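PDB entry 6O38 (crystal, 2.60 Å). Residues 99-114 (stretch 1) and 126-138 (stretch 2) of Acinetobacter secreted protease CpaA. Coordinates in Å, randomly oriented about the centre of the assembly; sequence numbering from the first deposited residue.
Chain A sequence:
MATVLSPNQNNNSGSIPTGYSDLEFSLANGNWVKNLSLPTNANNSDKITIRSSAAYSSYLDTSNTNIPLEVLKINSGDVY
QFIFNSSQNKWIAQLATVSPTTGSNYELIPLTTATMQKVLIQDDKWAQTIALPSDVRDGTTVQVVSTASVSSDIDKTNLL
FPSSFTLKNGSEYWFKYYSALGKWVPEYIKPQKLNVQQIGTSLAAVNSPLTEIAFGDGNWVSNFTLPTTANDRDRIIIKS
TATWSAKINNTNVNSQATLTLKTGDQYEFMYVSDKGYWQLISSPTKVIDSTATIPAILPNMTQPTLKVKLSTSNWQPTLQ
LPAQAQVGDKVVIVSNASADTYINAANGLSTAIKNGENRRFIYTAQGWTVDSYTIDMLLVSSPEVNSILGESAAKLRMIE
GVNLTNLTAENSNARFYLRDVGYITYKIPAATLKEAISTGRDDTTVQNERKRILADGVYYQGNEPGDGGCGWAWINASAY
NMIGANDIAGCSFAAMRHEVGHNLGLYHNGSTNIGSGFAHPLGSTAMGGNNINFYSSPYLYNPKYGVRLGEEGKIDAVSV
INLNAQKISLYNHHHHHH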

# COMPACT_ATOMS: atom_id res chain seq x y z
N SER A 99 -33.34 -0.40 13.69
CA SER A 99 -33.57 -1.83 13.55
C SER A 99 -34.75 -2.10 12.64
O SER A 99 -35.67 -1.28 12.55
CB SER A 99 -33.82 -2.48 14.92
OG SER A 99 -32.75 -2.23 15.81
N PRO A 100 -34.76 -3.24 11.95
CA PRO A 100 -35.97 -3.66 11.24
C PRO A 100 -37.09 -3.96 12.22
O PRO A 100 -36.87 -4.52 13.29
CB PRO A 100 -35.52 -4.93 10.49
CG PRO A 100 -34.35 -5.43 11.28
CD PRO A 100 -33.65 -4.20 11.78
N THR A 101 -38.31 -3.57 11.84
CA THR A 101 -39.45 -3.70 12.72
C THR A 101 -40.51 -4.68 12.22
O THR A 101 -41.32 -5.14 13.03
CB THR A 101 -40.12 -2.34 12.95
OG1 THR A 101 -40.55 -1.80 11.69
CG2 THR A 101 -39.15 -1.37 13.60
N THR A 102 -40.51 -5.01 10.94
CA THR A 102 -41.45 -5.97 10.37
C THR A 102 -40.76 -7.32 10.26
O THR A 102 -39.65 -7.41 9.73
CB THR A 102 -41.95 -5.51 9.00
OG1 THR A 102 -40.95 -5.77 8.01
CG2 THR A 102 -42.27 -4.02 9.02
N GLY A 103 -41.43 -8.37 10.73
CA GLY A 103 -40.87 -9.71 10.68
C GLY A 103 -40.98 -10.35 9.32
O GLY A 103 -40.96 -11.58 9.20
N SER A 104 -41.07 -9.53 8.27
CA SER A 104 -41.32 -10.01 6.92
C SER A 104 -40.02 -10.43 6.25
O SER A 104 -38.97 -10.56 6.89
CB SER A 104 -42.05 -8.94 6.12
OG SER A 104 -41.17 -7.88 5.77
N ASN A 105 -40.08 -10.66 4.94
CA ASN A 105 -38.94 -11.17 4.19
C ASN A 105 -38.03 -10.08 3.65
O ASN A 105 -36.87 -10.36 3.32
CB ASN A 105 -39.43 -12.03 3.01
CG ASN A 105 -39.63 -13.48 3.40
OD1 ASN A 105 -38.85 -14.05 4.17
ND2 ASN A 105 -40.68 -14.10 2.87
N TYR A 106 -38.51 -8.84 3.55
CA TYR A 106 -37.71 -7.76 2.99
C TYR A 106 -38.10 -6.45 3.66
O TYR A 106 -39.29 -6.14 3.77
CB TYR A 106 -37.91 -7.66 1.47
CG TYR A 106 -37.06 -6.62 0.78
CD1 TYR A 106 -37.49 -5.31 0.66
CD2 TYR A 106 -35.82 -6.96 0.25
CE1 TYR A 106 -36.71 -4.35 0.03
CE2 TYR A 106 -35.04 -6.01 -0.39
CZ TYR A 106 -35.49 -4.71 -0.49
OH TYR A 106 -34.71 -3.77 -1.13
N GLU A 107 -37.10 -5.70 4.12
CA GLU A 107 -37.35 -4.42 4.77
C GLU A 107 -36.23 -3.46 4.45
O GLU A 107 -35.05 -3.78 4.66
CB GLU A 107 -37.49 -4.60 6.29
CG GLU A 107 -37.74 -3.29 7.03
CD GLU A 107 -38.25 -3.52 8.44
OE1 GLU A 107 -38.51 -4.68 8.81
OE2 GLU A 107 -38.40 -2.52 9.18
N LEU A 108 -36.59 -2.28 3.94
CA LEU A 108 -35.62 -1.21 3.75
C LEU A 108 -35.35 -0.51 5.08
O LEU A 108 -36.28 -0.20 5.83
CB LEU A 108 -36.14 -0.21 2.72
CG LEU A 108 -35.18 0.94 2.38
CD1 LEU A 108 -33.85 0.40 1.86
CD2 LEU A 108 -35.80 1.88 1.38
N ILE A 109 -34.08 -0.26 5.35
CA ILE A 109 -33.65 0.35 6.61
C ILE A 109 -33.62 1.86 6.42
O ILE A 109 -32.90 2.34 5.52
CB ILE A 109 -32.28 -0.19 7.05
CG1 ILE A 109 -32.38 -1.66 7.44
CG2 ILE A 109 -31.74 0.64 8.21
CD1 ILE A 109 -33.43 -1.95 8.50
N PRO A 110 -34.35 2.64 7.21
CA PRO A 110 -34.27 4.10 7.11
C PRO A 110 -33.05 4.62 7.85
O PRO A 110 -32.85 4.34 9.04
CB PRO A 110 -35.57 4.57 7.78
CG PRO A 110 -35.88 3.49 8.77
CD PRO A 110 -35.40 2.20 8.15
N LEU A 111 -32.21 5.37 7.14
CA LEU A 111 -31.02 5.98 7.71
C LEU A 111 -31.17 7.49 7.79
O LEU A 111 -31.80 8.11 6.93
CB LEU A 111 -29.77 5.62 6.90
CG LEU A 111 -29.38 4.14 6.86
CD1 LEU A 111 -28.08 3.95 6.09
CD2 LEU A 111 -29.26 3.58 8.27
N THR A 112 -30.57 8.08 8.82
CA THR A 112 -30.55 9.52 8.98
C THR A 112 -29.37 10.10 8.20
O THR A 112 -28.70 9.41 7.44
CB THR A 112 -30.49 9.90 10.46
OG1 THR A 112 -29.21 9.53 10.99
CG2 THR A 112 -31.58 9.17 11.24
N THR A 113 -29.11 11.40 8.39
CA THR A 113 -27.98 12.06 7.76
C THR A 113 -26.72 12.00 8.61
O THR A 113 -25.70 12.58 8.22
CB THR A 113 -28.32 13.53 7.46
OG1 THR A 113 -28.54 14.23 8.69
CG2 THR A 113 -29.58 13.61 6.60
N ALA A 114 -26.77 11.32 9.76
CA ALA A 114 -25.59 11.19 10.60
C ALA A 114 -24.49 10.42 9.88
O ALA A 114 -24.76 9.45 9.16
CB ALA A 114 -25.95 10.49 11.91
N TRP A 126 -36.39 -8.26 13.61
CA TRP A 126 -35.73 -9.12 12.65
C TRP A 126 -36.42 -9.01 11.30
O TRP A 126 -37.60 -8.67 11.21
CB TRP A 126 -35.72 -10.58 13.13
CG TRP A 126 -35.14 -11.56 12.15
CD1 TRP A 126 -33.83 -11.93 12.05
CD2 TRP A 126 -35.85 -12.29 11.14
NE1 TRP A 126 -33.68 -12.85 11.03
CE2 TRP A 126 -34.91 -13.08 10.46
CE3 TRP A 126 -37.19 -12.34 10.75
CZ2 TRP A 126 -35.26 -13.92 9.41
CZ3 TRP A 126 -37.54 -13.17 9.70
CH2 TRP A 126 -36.58 -13.95 9.04
N ALA A 127 -35.66 -9.31 10.24
CA ALA A 127 -36.18 -9.40 8.89
C ALA A 127 -35.29 -10.34 8.10
O ALA A 127 -34.08 -10.41 8.33
CB ALA A 127 -36.24 -8.03 8.20
N GLN A 128 -35.90 -11.08 7.16
CA GLN A 128 -35.15 -12.05 6.37
C GLN A 128 -34.03 -11.37 5.58
O GLN A 128 -32.89 -11.84 5.57
CB GLN A 128 -36.09 -12.80 5.43
CG GLN A 128 -35.41 -13.82 4.53
CD GLN A 128 -34.95 -15.05 5.30
OE1 GLN A 128 -35.76 -15.75 5.90
NE2 GLN A 128 -33.65 -15.31 5.27
N THR A 129 -34.35 -10.26 4.91
CA THR A 129 -33.37 -9.52 4.13
C THR A 129 -33.54 -8.04 4.41
O THR A 129 -34.64 -7.50 4.22
CB THR A 129 -33.53 -9.81 2.63
OG1 THR A 129 -33.47 -11.22 2.40
CG2 THR A 129 -32.43 -9.12 1.84
N ILE A 130 -32.48 -7.39 4.85
CA ILE A 130 -32.48 -5.95 5.08
C ILE A 130 -31.70 -5.29 3.95
O ILE A 130 -30.73 -5.84 3.42
CB ILE A 130 -31.88 -5.58 6.45
CG1 ILE A 130 -30.46 -6.12 6.59
CG2 ILE A 130 -32.76 -6.10 7.58
CD1 ILE A 130 -29.55 -5.24 7.43
N ALA A 131 -32.15 -4.10 3.55
CA ALA A 131 -31.55 -3.37 2.45
C ALA A 131 -31.07 -2.02 2.94
O ALA A 131 -31.82 -1.29 3.60
CB ALA A 131 -32.55 -3.19 1.30
N LEU A 132 -29.83 -1.69 2.63
CA LEU A 132 -29.35 -0.35 2.94
C LEU A 132 -29.84 0.63 1.88
O LEU A 132 -29.85 0.31 0.69
CB LEU A 132 -27.82 -0.32 3.00
CG LEU A 132 -27.16 -1.18 4.08
CD1 LEU A 132 -25.64 -1.07 3.99
CD2 LEU A 132 -27.65 -0.78 5.46
N PRO A 133 -30.27 1.83 2.28
CA PRO A 133 -30.77 2.79 1.29
C PRO A 133 -29.63 3.34 0.45
O PRO A 133 -28.51 3.53 0.92
CB PRO A 133 -31.40 3.88 2.16
CG PRO A 133 -30.64 3.82 3.43
CD PRO A 133 -30.31 2.37 3.65
N SER A 134 -29.94 3.59 -0.82
CA SER A 134 -28.99 4.21 -1.72
C SER A 134 -29.12 5.72 -1.69
O SER A 134 -30.10 6.28 -1.17
CB SER A 134 -29.19 3.69 -3.15
OG SER A 134 -28.85 2.32 -3.25
N ASP A 135 -28.12 6.40 -2.26
CA ASP A 135 -28.12 7.85 -2.41
C ASP A 135 -28.31 8.55 -1.07
O ASP A 135 -29.25 9.32 -0.86
CB ASP A 135 -29.18 8.27 -3.42
CG ASP A 135 -28.96 7.62 -4.77
OD1 ASP A 135 -27.80 7.44 -5.18
OD2 ASP A 135 -29.96 7.22 -5.39
N VAL A 136 -27.39 8.26 -0.15
CA VAL A 136 -27.30 8.93 1.14
C VAL A 136 -26.08 9.85 1.09
O VAL A 136 -25.34 9.85 0.10
CB VAL A 136 -27.21 7.92 2.29
CG1 VAL A 136 -28.23 6.81 2.10
CG2 VAL A 136 -25.81 7.34 2.37
N ARG A 137 -25.87 10.64 2.14
CA ARG A 137 -24.76 11.58 2.17
C ARG A 137 -23.44 10.84 1.98
O ARG A 137 -23.18 9.83 2.64
CB ARG A 137 -24.76 12.33 3.51
CG ARG A 137 -23.73 13.44 3.64
CD ARG A 137 -23.90 14.18 4.98
NE ARG A 137 -25.19 14.84 5.12
CZ ARG A 137 -25.48 16.04 4.62
NH1 ARG A 137 -26.69 16.56 4.80
NH2 ARG A 137 -24.57 16.71 3.94
N ASP A 138 -22.62 11.34 1.05
CA ASP A 138 -21.35 10.71 0.75
C ASP A 138 -20.49 10.58 2.00
O ASP A 138 -20.33 11.54 2.76
CB ASP A 138 -20.61 11.51 -0.33
CG ASP A 138 -19.29 10.86 -0.73
OD1 ASP A 138 -19.33 9.78 -1.35
OD2 ASP A 138 -18.23 11.44 -0.42

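The oddest feature of this contact is a pair of acceptors pressed together: Thr102 O lies 2.8 Å from Trp126 O, with no hydrogen bond between them. Beside this pair, a network within the first stretch orders the loop. The carboxylate of Glu107 reaches back over the preceding loop: Thr101 N donates to Glu107 OE2 and Thr102 N to Glu107 OE1, each at 2.9 Å, while Thr102 OG1 donates to Glu107 OE1 at 2.8 Å. An extended acidic side chain thus staples the turn in place. Gly103 CA lies 3.5 Å from Trp126 O in a CA-H...O contact.

Beyond the turn, the chains run parallel, and the backbone does the holding. Gln128 N donates almost straight to Ser104 O (3.1 Å), and Thr129 N makes a weak bond to Asn105 O (3.0 Å, bent to 123°). The ladder then alternates: Glu107 N to Thr129 O at 3.0 Å, Ala131 N to Glu107 O at 3.1 Å, and Ile109 N to Ala131 O at 3.0 Å. Glu107 therefore uses both its amide and its carbonyl, bridging Thr129 and Ala131, as a parallel strand requires.

Side chains sort by face. On the one carrying Tyr106, Leu108, Thr129 and Ala131, the small methyl of Ala131 accepts two larger neighbours: Tyr106 CZ lies 3.8 Å from Ala131 CB, and Leu108 CD1 lies 3.9 Å from Ala131 CB. Ala131 is buried, and the tyrosine hydroxyl is satisfied elsewhere in the structure. Glu107 and Ile130 occupy the other face. Greasy contacts also join Pro100 CB to Ala127 CB (3.9 Å), Pro100 CG to Ile130 CG2 (4.1 Å) and Ile109 CG1 to Ile130 CB (4.1 Å), all among buried residues.

Past the ladder, Pro133 offers no amide hydrogen but a compact apolar ring, and Leu111 CG packs 3.7 Å from Pro133 CG. Altogether 915 Å² is buried.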